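Local coordinates for cobalamin biosynthesis protein CobN (Mycobacterium tuberculosis, PDB 7C6O) that serves as the large, catalytic subunit of cobaltochelatase, the enzyme that inserts cobalt into a corrin ring at the expense of ATP during cobalamin biosynthesis, at residues 943-948 against 1032-1037; 314-319 against 600-605; 689-694 against 1105-1110; 860-865 against 1098-1103. One frame throughout, in Å; residues are numbered along the deposited sequence.

Contacts 2 and 4 are buried, contacts 1 and 3 only partly so, yet contact 2 lies about 9 Å from the chain's centre and contact 4 about 22 Å. Contacts 1, 3 and 4 all reach one mixed sheet, contact 1 near one border, contacts 3 and 4 on adjacent strands at the other; contact 2 joins a loop leading into a second sheet to a helix connecting strands of a third. Asp946 and Gln600 connect contacts 1 and 2, Thr1108 and Ser865 contacts 3 and 4. The chemistry differs with place: a buried two-point ion pair in contact 2, a weaker, hydrated one in contact 3, an arginine-tyrosine bond in contact 1, and apolar packing in contact 4.

Contact 1: residues 943-948 against 1032-1037; sequences FFRDAF and FAYGRD
Arg945 reaches Tyr1034 with two different parts of its side chain. The tight part starts at the aliphatic stem: CD of Arg945 lies 3.4 Å from CE1 of Tyr1034, an approach that is neither squarely over the ring face nor at its edge. A bend about the CG-CD bond (chi3 70°) then turns the guanidinium until NH1 donates to the Tyr1034 OH at 3.2 Å, with an N-H...O angle of 161°. The oxygen sits close to the guanidinium plane, whereas that plane and the phenol ring are 53° apart, which excludes a stack. The head is tightly bonded as well: Asp946 OD1 takes both NE of Arg945 (2.9 Å) and NH2 of Arg945 (3.1 Å), each in the guanidinium plane, and Thr1002 O also accepts from NH2. The loose side is the loop 1035-1037, which runs away from the helix to the exposed Arg1036 and Asp1037. The tie joins helix 942-947, which directly follows strand 935-940, to the strand 1032-1034 of the same mixed sheet. With Ser998 O also bonded to the phenol oxygen, Tyr1034 OH is fixed by two groups, so the tyrosine probably acts as a neutral polar link while Asp946 balances the arginine charge.

Contact 2: residues 314-319 against 600-605; sequences VPEFDG and QAKRRA
Glu316 lays its CG against the CE methylene of Lys602, 3.8 Å away, and its carboxylate carbon CD is as close, 3.7 Å from the same Lys602 CE. The extended glutamate crosses the lysine at a slant and the arginine at about a right angle. Beyond the lysine its carboxylate meets Arg603 side-on, with one nitrogen to each oxygen: Arg603 NE to Glu316 OE2 is 2.8 Å at 173°, and Arg603 NH2 to Glu316 OE1 is 2.9 Å at 169°. Both oxygens lie near the guanidinium plane, but the donors come from above the carboxylate plane, since the two groups are turned 38° apart. Arg603 gets there stretched out from CG to NE, and Ala947 and Val312 pack against its side chain. The amino group of Lys602 goes elsewhere: water 1 lies 2.7 Å from Lys602 NZ and 2.6 Å from the Glu316 backbone O, and Asn841 OD1 and Phe842 O also hold NZ. Although all three residues are buried, the two straight bonds between Glu316 and Arg603 would be expected to keep both ionised. The loop between helix 305-313 and strand 321-331 is thus bound to helix 595-604, which links the neighbouring parallel strands 586-591 and 608-612 as the helix of a beta-alpha-beta crossover.

Contact 3: residues 689-694 against 1105-1110; sequences LCEIKD and AIRTRT
Glu691 and Arg1107 meet through a single charged bond, and it is a weak one: Arg1107 NH1 is 3.3 Å from Glu691 OE2, with an N-H...O angle of 154°. The two side chains approach from opposite directions. OE2 arrives at the edge of the guanidinium, near its plane, while the carboxylate itself is turned 81° to that plane, so a two-point grip does not form. The stronger ionic partner of Glu691 is Arg1117, which binds OE1.

The second arginine is reached through one bridging water. Glu691 OE1 and Arg1109 NH2 are 4.2 Å apart, too far for a direct ion pair, and water 2 fills the step, donating to Glu691 OE1 at 2.7 Å and accepting from Arg1109 NH2 at 2.6 Å. The water lies in the plane of the Arg1109 guanidinium.

These arginines belong to strand 1107-1110, the outermost strand of a mixed sheet, antiparallel to its neighbour 1094-1099; helix 675-694, which carries Glu691, passes beside this border.

Between the arginines themselves the contact is edge over face. Arg1109 NH2 sits 3.6 Å above the Arg1107 guanidinium plane, displaced toward the rim. Asp1099, on the neighbouring strand, pairs with both, and Glu1114 also takes Arg1109 NH1.

Side chain to backbone, Arg1107 NE donates to Ala1105 O at 2.9 Å and 143°. The bends at chi2 and chi3 fold the arginine back toward that carbonyl, whose oxygen is tilted out of the guanidinium plane.

Contact 4: residues 860-865 against 1098-1103; sequences VALADS and GDNTRP
Asp1099 OD1 is gripped twice by the residue two places on: Thr1101 OG1 donates to it at 2.6 Å and the Thr1101 backbone N at 3.0 Å, the latter with an angle of 164°. The backbone bond makes this an Asx turn, closing the end of strand 1094-1099. The other carboxylate oxygen, OD2, is held by arginines, among them Arg1064. The Asp1099 side chain points away from helix 853-874; the contact is made by the backbone of Gly1098 and the side chain of Asn1100.

There Leu862 makes the contact. Its CD2 methyl lies 4.1 Å from Gly1098 CA, and the two CA atoms, of Leu862 and Gly1098, approach to 6.5 Å; with no side chain on the glycine, the helix can come this near to the sheet. Glu900 of helix 896-905 and Asn1060 of the adjacent strand 1056-1061 touch the same leucine. At roughly a right angle to the glycine, as seen from CD2, is Asn1100, whose chi1 of 58° places CG between its backbone N and carbonyl carbon and carries the amide toward Asp896, to which ND2 is hydrogen-bonded. Both methyls of Leu862 lie against Asn1100 CB, 4.1 Å from Leu862 CD2, and Leu862 CD1 is also 4.2 Å from Asn1100 ND2.

Contact 1: residues 943-948 against 1032-1037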
loop_
_atom_site.group_PDB
_atom_site.type_symbol
_atom_site.label_atom_id
_atom_site.label_comp_id
_atom_site.label_asym_id
_atom_site.label_seq_id
_atom_site.Cartn_x
_atom_site.Cartn_y
_atom_site.Cartn_z
ATOM N N PHE A 943 -7.272 -3.678 -0.074
ATOM C CA PHE A 943 -5.847 -3.607 -0.378
ATOM C C PHE A 943 -5.054 -4.643 0.407
ATOM O O PHE A 943 -4.076 -5.196 -0.109
ATOM C CB PHE A 943 -5.291 -2.214 -0.101
ATOM C CG PHE A 943 -3.813 -2.119 -0.339
ATOM C CD1 PHE A 943 -3.310 -2.104 -1.630
ATOM C CD2 PHE A 943 -2.923 -2.088 0.724
ATOM C CE1 PHE A 943 -1.950 -2.037 -1.860
ATOM C CE2 PHE A 943 -1.559 -2.026 0.502
ATOM C CZ PHE A 943 -1.071 -1.998 -0.792
ATOM N N PHE A 944 -5.435 -4.902 1.663
ATOM C CA PHE A 944 -4.767 -5.959 2.418
ATOM C C PHE A 944 -4.874 -7.290 1.690
ATOM O O PHE A 944 -3.892 -8.034 1.589
ATOM C CB PHE A 944 -5.355 -6.074 3.825
ATOM C CG PHE A 944 -4.596 -7.019 4.719
ATOM C CD1 PHE A 944 -3.609 -6.543 5.570
ATOM C CD2 PHE A 944 -4.858 -8.382 4.698
ATOM C CE1 PHE A 944 -2.901 -7.404 6.388
ATOM C CE2 PHE A 944 -4.153 -9.252 5.513
ATOM C CZ PHE A 944 -3.175 -8.760 6.362
ATOM N N ARG A 945 -6.068 -7.608 1.185
ATOM C CA ARG A 945 -6.249 -8.789 0.347
ATOM C C ARG A 945 -5.307 -8.769 -0.855
ATOM O O ARG A 945 -4.674 -9.784 -1.175
ATOM C CB ARG A 945 -7.709 -8.865 -0.098
ATOM C CG ARG A 945 -8.000 -9.774 -1.279
ATOM C CD ARG A 945 -9.288 -9.322 -1.951
ATOM N NE ARG A 945 -9.108 -8.050 -2.646
ATOM C CZ ARG A 945 -10.090 -7.206 -2.949
ATOM N NH1 ARG A 945 -11.344 -7.478 -2.608
ATOM N NH2 ARG A 945 -9.812 -6.079 -3.591
ATOM N N ASP A 946 -5.188 -7.613 -1.518
ATOM C CA ASP A 946 -4.363 -7.503 -2.721
ATOM C C ASP A 946 -2.886 -7.728 -2.418
ATOM O O ASP A 946 -2.194 -8.451 -3.147
ATOM C CB ASP A 946 -4.536 -6.123 -3.354
ATOM C CG ASP A 946 -5.910 -5.906 -3.935
ATOM O OD1 ASP A 946 -6.777 -6.799 -3.812
ATOM O OD2 ASP A 946 -6.114 -4.824 -4.522
ATOM N N ALA A 947 -2.377 -7.085 -1.367
ATOM C CA ALA A 947 -0.942 -6.986 -1.138
ATOM C C ALA A 947 -0.388 -8.055 -0.209
ATOM O O ALA A 947 0.820 -8.319 -0.251
ATOM C CB ALA A 947 -0.594 -5.609 -0.560
ATOM N N PHE A 948 -1.219 -8.667 0.629
ATOM C CA PHE A 948 -0.752 -9.638 1.619
ATOM C C PHE A 948 -1.538 -10.941 1.515
ATOM O O PHE A 948 -2.136 -11.404 2.492
ATOM C CB PHE A 948 -0.838 -9.042 3.023
ATOM C CG PHE A 948 0.071 -7.864 3.227
ATOM C CD1 PHE A 948 -0.417 -6.569 3.144
ATOM C CD2 PHE A 948 1.423 -8.050 3.469
ATOM C CE1 PHE A 948 0.423 -5.484 3.321
ATOM C CE2 PHE A 948 2.269 -6.968 3.646
ATOM C CZ PHE A 948 1.769 -5.681 3.572
ATOM N N PHE A 1032 -17.942 -10.850 2.716
ATOM C CA PHE A 1032 -17.292 -11.795 1.817
ATOM C C PHE A 1032 -16.122 -12.448 2.537
ATOM O O PHE A 1032 -15.306 -11.759 3.155
ATOM C CB PHE A 1032 -16.838 -11.083 0.538
ATOM C CG PHE A 1032 -17.961 -10.394 -0.177
ATOM C CD1 PHE A 1032 -18.306 -9.090 0.140
ATOM C CD2 PHE A 1032 -18.708 -11.070 -1.131
ATOM C CE1 PHE A 1032 -19.361 -8.464 -0.498
ATOM C CE2 PHE A 1032 -19.765 -10.448 -1.773
ATOM C CZ PHE A 1032 -20.091 -9.146 -1.456
ATOM N N ALA A 1033 -16.043 -13.774 2.457
ATOM C CA ALA A 1033 -15.112 -14.560 3.255
ATOM C C ALA A 1033 -13.837 -14.854 2.479
ATOM O O ALA A 1033 -13.883 -15.194 1.293
ATOM C CB ALA A 1033 -15.759 -15.872 3.699
ATOM N N TYR A 1034 -12.697 -14.742 3.159
ATOM C CA TYR A 1034 -11.396 -14.987 2.555
ATOM C C TYR A 1034 -10.654 -16.065 3.330
ATOM O O TYR A 1034 -10.853 -16.238 4.536
ATOM C CB TYR A 1034 -10.566 -13.699 2.486
ATOM C CG TYR A 1034 -11.080 -12.762 1.420
ATOM C CD1 TYR A 1034 -10.612 -12.843 0.116
ATOM C CD2 TYR A 1034 -12.065 -11.822 1.707
ATOM C CE1 TYR A 1034 -11.093 -12.003 -0.870
ATOM C CE2 TYR A 1034 -12.553 -10.974 0.726
ATOM C CZ TYR A 1034 -12.062 -11.070 -0.561
ATOM O OH TYR A 1034 -12.542 -10.234 -1.543
ATOM N N GLY A 1035 -9.799 -16.788 2.619
ATOM C CA GLY A 1035 -9.109 -17.948 3.140
ATOM C C GLY A 1035 -9.155 -19.093 2.155
ATOM O O GLY A 1035 -9.664 -18.976 1.042
ATOM N N ARG A 1036 -8.608 -20.228 2.587
ATOM C CA ARG A 1036 -8.539 -21.401 1.724
ATOM C C ARG A 1036 -9.938 -21.883 1.355
ATOM O O ARG A 1036 -10.783 -22.104 2.228
ATOM C CB ARG A 1036 -7.758 -22.523 2.407
ATOM C CG ARG A 1036 -6.285 -22.216 2.651
ATOM C CD ARG A 1036 -5.526 -23.483 3.040
ATOM N NE ARG A 1036 -4.220 -23.202 3.631
ATOM C CZ ARG A 1036 -3.084 -23.143 2.945
ATOM N NH1 ARG A 1036 -3.087 -23.340 1.634
ATOM N NH2 ARG A 1036 -1.941 -22.884 3.570
ATOM N N ASP A 1037 -10.175 -22.046 0.052
ATOM C CA ASP A 1037 -11.464 -22.455 -0.508
ATOM C C ASP A 1037 -12.575 -21.451 -0.213
ATOM O O ASP A 1037 -13.759 -21.781 -0.322
ATOM C CB ASP A 1037 -11.874 -23.849 -0.020
ATOM C CG ASP A 1037 -10.868 -24.916 -0.401
ATOM O OD1 ASP A 1037 -10.311 -24.837 -1.516
ATOM O OD2 ASP A 1037 -10.631 -25.827 0.420
#

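Contact 2: residues 314-319 against 600-605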
loop_
_atom_site.group_PDB
_atom_site.type_symbol
_atom_site.label_atom_id
_atom_site.label_comp_id
_atom_site.label_asym_id
_atom_site.label_seq_id
_atom_site.Cartn_x
_atom_site.Cartn_y
_atom_site.Cartn_z
ATOM N N VAL A 314 8.948 -7.079 -4.482
ATOM C CA VAL A 314 10.398 -6.942 -4.364
ATOM C C VAL A 314 10.945 -6.088 -5.509
ATOM O O VAL A 314 11.797 -5.224 -5.255
ATOM C CB VAL A 314 11.087 -8.316 -4.288
ATOM C CG1 VAL A 314 12.603 -8.156 -4.233
ATOM C CG2 VAL A 314 10.598 -9.075 -3.064
ATOM N N PRO A 315 10.505 -6.258 -6.764
ATOM C CA PRO A 315 10.955 -5.323 -7.812
ATOM C C PRO A 315 10.680 -3.856 -7.500
ATOM O O PRO A 315 11.390 -2.989 -8.023
ATOM C CB PRO A 315 10.179 -5.790 -9.050
ATOM C CG PRO A 315 10.033 -7.245 -8.840
ATOM C CD PRO A 315 9.786 -7.405 -7.355
ATOM N N GLU A 316 9.681 -3.551 -6.664
ATOM C CA GLU A 316 9.472 -2.169 -6.233
ATOM C C GLU A 316 10.657 -1.636 -5.436
ATOM O O GLU A 316 10.894 -0.421 -5.421
ATOM C CB GLU A 316 8.191 -2.058 -5.401
ATOM C CG GLU A 316 6.912 -2.151 -6.217
ATOM C CD GLU A 316 5.663 -2.182 -5.352
ATOM O OE1 GLU A 316 5.780 -2.401 -4.125
ATOM O OE2 GLU A 316 4.561 -1.994 -5.907
ATOM N N PHE A 317 11.401 -2.518 -4.757
ATOM C CA PHE A 317 12.589 -2.077 -4.029
ATOM C C PHE A 317 13.622 -1.469 -4.969
ATOM O O PHE A 317 14.435 -0.639 -4.544
ATOM C CB PHE A 317 13.218 -3.245 -3.263
ATOM C CG PHE A 317 12.512 -3.610 -1.981
ATOM C CD1 PHE A 317 11.174 -3.973 -1.976
ATOM C CD2 PHE A 317 13.211 -3.638 -0.784
ATOM C CE1 PHE A 317 10.541 -4.327 -0.796
ATOM C CE2 PHE A 317 12.588 -3.992 0.399
ATOM C CZ PHE A 317 11.249 -4.336 0.394
ATOM N N ASP A 318 13.617 -1.881 -6.241
ATOM C CA ASP A 318 14.520 -1.339 -7.251
ATOM C C ASP A 318 14.058 -0.006 -7.827
ATOM O O ASP A 318 14.818 0.617 -8.579
ATOM C CB ASP A 318 14.674 -2.316 -8.420
ATOM C CG ASP A 318 15.574 -3.493 -8.103
ATOM O OD1 ASP A 318 15.900 -3.721 -6.920
ATOM O OD2 ASP A 318 15.953 -4.194 -9.065
ATOM N N GLY A 319 12.840 0.434 -7.525
ATOM C CA GLY A 319 12.290 1.596 -8.198
ATOM C C GLY A 319 11.705 1.315 -9.563
ATOM O O GLY A 319 11.559 2.240 -10.369
ATOM N N GLN A 600 -0.983 1.018 -3.925
ATOM C CA GLN A 600 -2.096 0.671 -4.802
ATOM C C GLN A 600 -2.017 1.440 -6.115
ATOM O O GLN A 600 -2.312 0.891 -7.183
ATOM C CB GLN A 600 -3.431 0.934 -4.102
ATOM C CG GLN A 600 -4.644 0.320 -4.813
ATOM C CD GLN A 600 -4.679 -1.204 -4.730
ATOM O OE1 GLN A 600 -3.709 -1.885 -5.065
ATOM N NE2 GLN A 600 -5.807 -1.743 -4.287
ATOM N N ALA A 601 -1.607 2.707 -6.055
ATOM C CA ALA A 601 -1.408 3.471 -7.281
ATOM C C ALA A 601 -0.244 2.914 -8.092
ATOM O O ALA A 601 -0.307 2.870 -9.326
ATOM C CB ALA A 601 -1.181 4.945 -6.948
ATOM N N LYS A 602 0.827 2.483 -7.415
ATOM C CA LYS A 602 1.965 1.891 -8.117
ATOM C C LYS A 602 1.555 0.655 -8.904
ATOM O O LYS A 602 2.041 0.427 -10.018
ATOM C CB LYS A 602 3.070 1.517 -7.125
ATOM C CG LYS A 602 3.752 2.685 -6.430
ATOM C CD LYS A 602 4.645 2.189 -5.292
ATOM C CE LYS A 602 5.885 1.463 -5.802
ATOM N NZ LYS A 602 6.907 2.409 -6.338
ATOM N N ARG A 603 0.662 -0.157 -8.340
ATOM C CA ARG A 603 0.381 -1.481 -8.878
ATOM C C ARG A 603 -0.838 -1.537 -9.783
ATOM O O ARG A 603 -0.860 -2.353 -10.711
ATOM C CB ARG A 603 0.210 -2.484 -7.731
ATOM C CG ARG A 603 1.442 -2.575 -6.849
ATOM C CD ARG A 603 1.283 -3.581 -5.721
ATOM N NE ARG A 603 2.516 -3.668 -4.943
ATOM C CZ ARG A 603 2.692 -4.457 -3.888
ATOM N NH1 ARG A 603 1.712 -5.248 -3.467
ATOM N NH2 ARG A 603 3.854 -4.451 -3.251
ATOM N N ARG A 604 -1.852 -0.702 -9.555
ATOM C CA ARG A 604 -3.046 -0.727 -10.391
ATOM C C ARG A 604 -3.104 0.431 -11.383
ATOM O O ARG A 604 -4.008 0.461 -12.225
ATOM C CB ARG A 604 -4.308 -0.742 -9.517
ATOM C CG ARG A 604 -4.341 -1.911 -8.532
ATOM C CD ARG A 604 -5.667 -2.036 -7.790
ATOM N NE ARG A 604 -6.685 -2.766 -8.549
ATOM C CZ ARG A 604 -7.837 -2.239 -8.950
ATOM N NH1 ARG A 604 -8.124 -0.976 -8.661
ATOM N NH2 ARG A 604 -8.708 -2.976 -9.628
ATOM N N ALA A 605 -2.151 1.367 -11.328
ATOM C CA ALA A 605 -2.138 2.485 -12.266
ATOM C C ALA A 605 -0.715 2.874 -12.658
ATOM O O ALA A 605 -0.460 4.035 -12.997
ATOM C CB ALA A 605 -2.877 3.695 -11.686
HETATM O O HOH W 1 9.539 1.731 -6.043
#

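Contact 3: residues 689-694 against 1105-1110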
loop_
_atom_site.group_PDB
_atom_site.type_symbol
_atom_site.label_atom_id
_atom_site.label_comp_id
_atom_site.label_asym_id
_atom_site.label_seq_id
_atom_site.Cartn_x
_atom_site.Cartn_y
_atom_site.Cartn_z
ATOM N N LEU A 689 -3.840 14.184 31.696
ATOM C CA LEU A 689 -3.356 15.513 31.342
ATOM C C LEU A 689 -1.988 15.440 30.676
ATOM O O LEU A 689 -1.744 16.110 29.665
ATOM C CB LEU A 689 -3.307 16.394 32.592
ATOM C CG LEU A 689 -2.535 17.710 32.503
ATOM C CD1 LEU A 689 -3.120 18.600 31.428
ATOM C CD2 LEU A 689 -2.545 18.418 33.845
ATOM N N CYS A 690 -1.089 14.617 31.221
ATOM C CA CYS A 690 0.242 14.475 30.642
ATOM C C CYS A 690 0.169 13.992 29.200
ATOM O O CYS A 690 0.877 14.509 28.328
ATOM C CB CYS A 690 1.077 13.515 31.490
ATOM S SG CYS A 690 2.753 13.224 30.871
ATOM N N GLU A 691 -0.700 13.020 28.922
ATOM C CA GLU A 691 -0.722 12.416 27.594
ATOM C C GLU A 691 -1.345 13.345 26.553
ATOM O O GLU A 691 -0.860 13.418 25.417
ATOM C CB GLU A 691 -1.444 11.069 27.648
ATOM C CG GLU A 691 -0.621 10.002 28.367
ATOM C CD GLU A 691 -1.231 8.614 28.304
ATOM O OE1 GLU A 691 -2.441 8.503 28.021
ATOM O OE2 GLU A 691 -0.493 7.633 28.540
ATOM N N ILE A 692 -2.404 14.075 26.911
ATOM C CA ILE A 692 -2.991 14.985 25.929
ATOM C C ILE A 692 -2.151 16.243 25.748
ATOM O O ILE A 692 -2.250 16.901 24.703
ATOM C CB ILE A 692 -4.437 15.370 26.287
ATOM C CG1 ILE A 692 -4.488 16.169 27.589
ATOM C CG2 ILE A 692 -5.319 14.126 26.368
ATOM C CD1 ILE A 692 -5.851 16.775 27.868
ATOM N N LYS A 693 -1.327 16.594 26.736
ATOM C CA LYS A 693 -0.417 17.724 26.591
ATOM C C LYS A 693 0.804 17.349 25.761
ATOM O O LYS A 693 1.296 18.162 24.970
ATOM C CB LYS A 693 0.009 18.223 27.973
ATOM C CG LYS A 693 1.149 19.225 27.967
ATOM C CD LYS A 693 1.476 19.694 29.380
ATOM C CE LYS A 693 2.517 20.797 29.363
ATOM N NZ LYS A 693 2.800 21.310 30.731
ATOM N N ASP A 694 1.285 16.115 25.914
ATOM C CA ASP A 694 2.557 15.684 25.351
ATOM C C ASP A 694 2.441 15.131 23.936
ATOM O O ASP A 694 3.455 15.051 23.234
ATOM C CB ASP A 694 3.183 14.622 26.262
ATOM C CG ASP A 694 4.647 14.378 25.965
ATOM O OD1 ASP A 694 5.413 15.363 25.902
ATOM O OD2 ASP A 694 5.033 13.200 25.812
ATOM N N ALA A 1105 5.618 1.427 24.273
ATOM C CA ALA A 1105 4.630 1.907 25.228
ATOM C C ALA A 1105 3.235 1.667 24.655
ATOM O O ALA A 1105 2.444 2.582 24.444
ATOM C CB ALA A 1105 4.866 3.379 25.559
ATOM N N ILE A 1106 2.909 0.402 24.392
ATOM C CA ILE A 1106 1.607 0.075 23.826
ATOM C C ILE A 1106 0.538 0.213 24.901
ATOM O O ILE A 1106 0.692 -0.285 26.023
ATOM C CB ILE A 1106 1.628 -1.333 23.212
ATOM C CG1 ILE A 1106 2.338 -1.288 21.858
ATOM C CG2 ILE A 1106 0.219 -1.884 23.063
ATOM C CD1 ILE A 1106 2.478 -2.621 21.203
ATOM N N ARG A 1107 -0.542 0.915 24.566
ATOM C CA ARG A 1107 -1.635 1.184 25.487
ATOM C C ARG A 1107 -2.963 0.927 24.789
ATOM O O ARG A 1107 -3.067 1.020 23.563
ATOM C CB ARG A 1107 -1.593 2.634 26.001
ATOM C CG ARG A 1107 -0.370 2.971 26.842
ATOM C CD ARG A 1107 0.036 4.423 26.643
ATOM N NE ARG A 1107 0.544 4.654 25.292
ATOM C CZ ARG A 1107 0.635 5.850 24.716
ATOM N NH1 ARG A 1107 0.245 6.936 25.370
ATOM N NH2 ARG A 1107 1.111 5.959 23.481
ATOM N N THR A 1108 -3.979 0.603 25.584
ATOM C CA THR A 1108 -5.333 0.399 25.094
ATOM C C THR A 1108 -6.266 1.371 25.802
ATOM O O THR A 1108 -6.170 1.565 27.017
ATOM C CB THR A 1108 -5.801 -1.047 25.329
ATOM O OG1 THR A 1108 -4.933 -1.949 24.633
ATOM C CG2 THR A 1108 -7.228 -1.249 24.831
ATOM N N ARG A 1109 -7.150 1.999 25.034
ATOM C CA ARG A 1109 -8.170 2.861 25.606
ATOM C C ARG A 1109 -9.475 2.632 24.860
ATOM O O ARG A 1109 -9.498 2.036 23.780
ATOM C CB ARG A 1109 -7.751 4.340 25.559
ATOM C CG ARG A 1109 -7.506 4.894 24.172
ATOM C CD ARG A 1109 -6.912 6.300 24.257
ATOM N NE ARG A 1109 -5.546 6.283 24.772
ATOM C CZ ARG A 1109 -4.455 6.330 24.010
ATOM N NH1 ARG A 1109 -4.561 6.408 22.690
ATOM N NH2 ARG A 1109 -3.254 6.303 24.570
ATOM N N THR A 1110 -10.570 3.089 25.460
ATOM C CA THR A 1110 -11.857 2.956 24.799
ATOM C C THR A 1110 -11.969 3.966 23.661
ATOM O O THR A 1110 -11.225 4.950 23.590
ATOM C CB THR A 1110 -13.009 3.151 25.787
ATOM O OG1 THR A 1110 -13.052 4.517 26.219
ATOM C CG2 THR A 1110 -12.837 2.243 27.002
HETATM O O HOH W 2 -3.024 5.969 27.183
#

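Contact 4: residues 860-865 against 1098-1103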
loop_
_atom_site.group_PDB
_atom_site.type_symbol
_atom_site.label_atom_id
_atom_site.label_comp_id
_atom_site.label_asym_id
_atom_site.label_seq_id
_atom_site.Cartn_x
_atom_site.Cartn_y
_atom_site.Cartn_z
ATOM N N VAL A 860 1.788 -9.037 20.510
ATOM C CA VAL A 860 1.572 -9.668 21.810
ATOM C C VAL A 860 1.201 -8.619 22.850
ATOM O O VAL A 860 0.282 -8.817 23.656
ATOM C CB VAL A 860 2.819 -10.470 22.231
ATOM C CG1 VAL A 860 2.698 -10.919 23.682
ATOM C CG2 VAL A 860 3.016 -11.672 21.317
ATOM N N ALA A 861 1.904 -7.485 22.845
ATOM C CA ALA A 861 1.582 -6.409 23.777
ATOM C C ALA A 861 0.196 -5.837 23.504
ATOM O O ALA A 861 -0.550 -5.535 24.443
ATOM C CB ALA A 861 2.648 -5.314 23.704
ATOM N N LEU A 862 -0.168 -5.682 22.228
ATOM C CA LEU A 862 -1.514 -5.225 21.892
ATOM C C LEU A 862 -2.564 -6.209 22.394
ATOM O O LEU A 862 -3.565 -5.812 23.001
ATOM C CB LEU A 862 -1.640 -5.023 20.379
ATOM C CG LEU A 862 -0.985 -3.770 19.792
ATOM C CD1 LEU A 862 -0.790 -3.912 18.290
ATOM C CD2 LEU A 862 -1.822 -2.530 20.104
ATOM N N ALA A 863 -2.351 -7.504 22.146
ATOM C CA ALA A 863 -3.277 -8.522 22.632
ATOM C C ALA A 863 -3.369 -8.501 24.154
ATOM O O ALA A 863 -4.468 -8.470 24.719
ATOM C CB ALA A 863 -2.844 -9.903 22.138
ATOM N N ASP A 864 -2.219 -8.520 24.834
ATOM C CA ASP A 864 -2.225 -8.524 26.295
ATOM C C ASP A 864 -2.906 -7.281 26.851
ATOM O O ASP A 864 -3.656 -7.361 27.831
ATOM C CB ASP A 864 -0.796 -8.626 26.828
ATOM C CG ASP A 864 -0.197 -10.004 26.637
ATOM O OD1 ASP A 864 -0.944 -10.940 26.278
ATOM O OD2 ASP A 864 1.027 -10.147 26.846
ATOM N N SER A 865 -2.656 -6.122 26.233
ATOM C CA SER A 865 -3.220 -4.872 26.729
ATOM C C SER A 865 -4.731 -4.830 26.530
ATOM O O SER A 865 -5.466 -4.359 27.406
ATOM C CB SER A 865 -2.544 -3.691 26.030
ATOM O OG SER A 865 -3.024 -2.452 26.514
ATOM N N GLY A 1098 -6.384 0.394 20.080
ATOM C CA GLY A 1098 -5.044 -0.007 20.462
ATOM C C GLY A 1098 -4.026 1.001 19.969
ATOM O O GLY A 1098 -3.922 1.239 18.764
ATOM N N ASP A 1099 -3.277 1.614 20.881
ATOM C CA ASP A 1099 -2.320 2.659 20.530
ATOM C C ASP A 1099 -0.948 2.015 20.365
ATOM O O ASP A 1099 -0.257 1.738 21.349
ATOM C CB ASP A 1099 -2.304 3.759 21.591
ATOM C CG ASP A 1099 -1.450 4.956 21.191
ATOM O OD1 ASP A 1099 -0.730 4.880 20.172
ATOM O OD2 ASP A 1099 -1.501 5.983 21.903
ATOM N N ASN A 1100 -0.547 1.783 19.115
ATOM C CA ASN A 1100 0.797 1.310 18.806
ATOM C C ASN A 1100 1.591 2.365 18.036
ATOM O O ASN A 1100 2.401 2.045 17.165
ATOM C CB ASN A 1100 0.764 -0.022 18.051
ATOM C CG ASN A 1100 -0.026 0.037 16.748
ATOM O OD1 ASN A 1100 -0.988 0.793 16.615
ATOM N ND2 ASN A 1100 0.366 -0.796 15.785
ATOM N N THR A 1101 1.365 3.643 18.358
ATOM C CA THR A 1101 2.240 4.693 17.844
ATOM C C THR A 1101 3.628 4.600 18.461
ATOM O O THR A 1101 4.613 5.017 17.840
ATOM C CB THR A 1101 1.643 6.077 18.112
ATOM O OG1 THR A 1101 1.399 6.237 19.518
ATOM C CG2 THR A 1101 0.345 6.263 17.340
ATOM N N ARG A 1102 3.722 4.058 19.672
ATOM C CA ARG A 1102 4.993 3.847 20.364
ATOM C C ARG A 1102 5.108 2.369 20.705
ATOM O O ARG A 1102 4.487 1.905 21.678
ATOM C CB ARG A 1102 5.075 4.706 21.625
ATOM C CG ARG A 1102 5.029 6.204 21.350
ATOM C CD ARG A 1102 4.434 6.976 22.525
ATOM N NE ARG A 1102 5.166 6.755 23.769
ATOM C CZ ARG A 1102 4.864 7.338 24.926
ATOM N NH1 ARG A 1102 3.844 8.181 25.003
ATOM N NH2 ARG A 1102 5.585 7.079 26.008
ATOM N N PRO A 1103 5.871 1.590 19.934
ATOM C CA PRO A 1103 5.930 0.139 20.182
ATOM C C PRO A 1103 6.451 -0.230 21.560
ATOM O O PRO A 1103 6.154 -1.332 22.037
ATOM C CB PRO A 1103 6.870 -0.368 19.079
ATOM C CG PRO A 1103 6.826 0.683 18.019
ATOM C CD PRO A 1103 6.636 1.983 18.739
#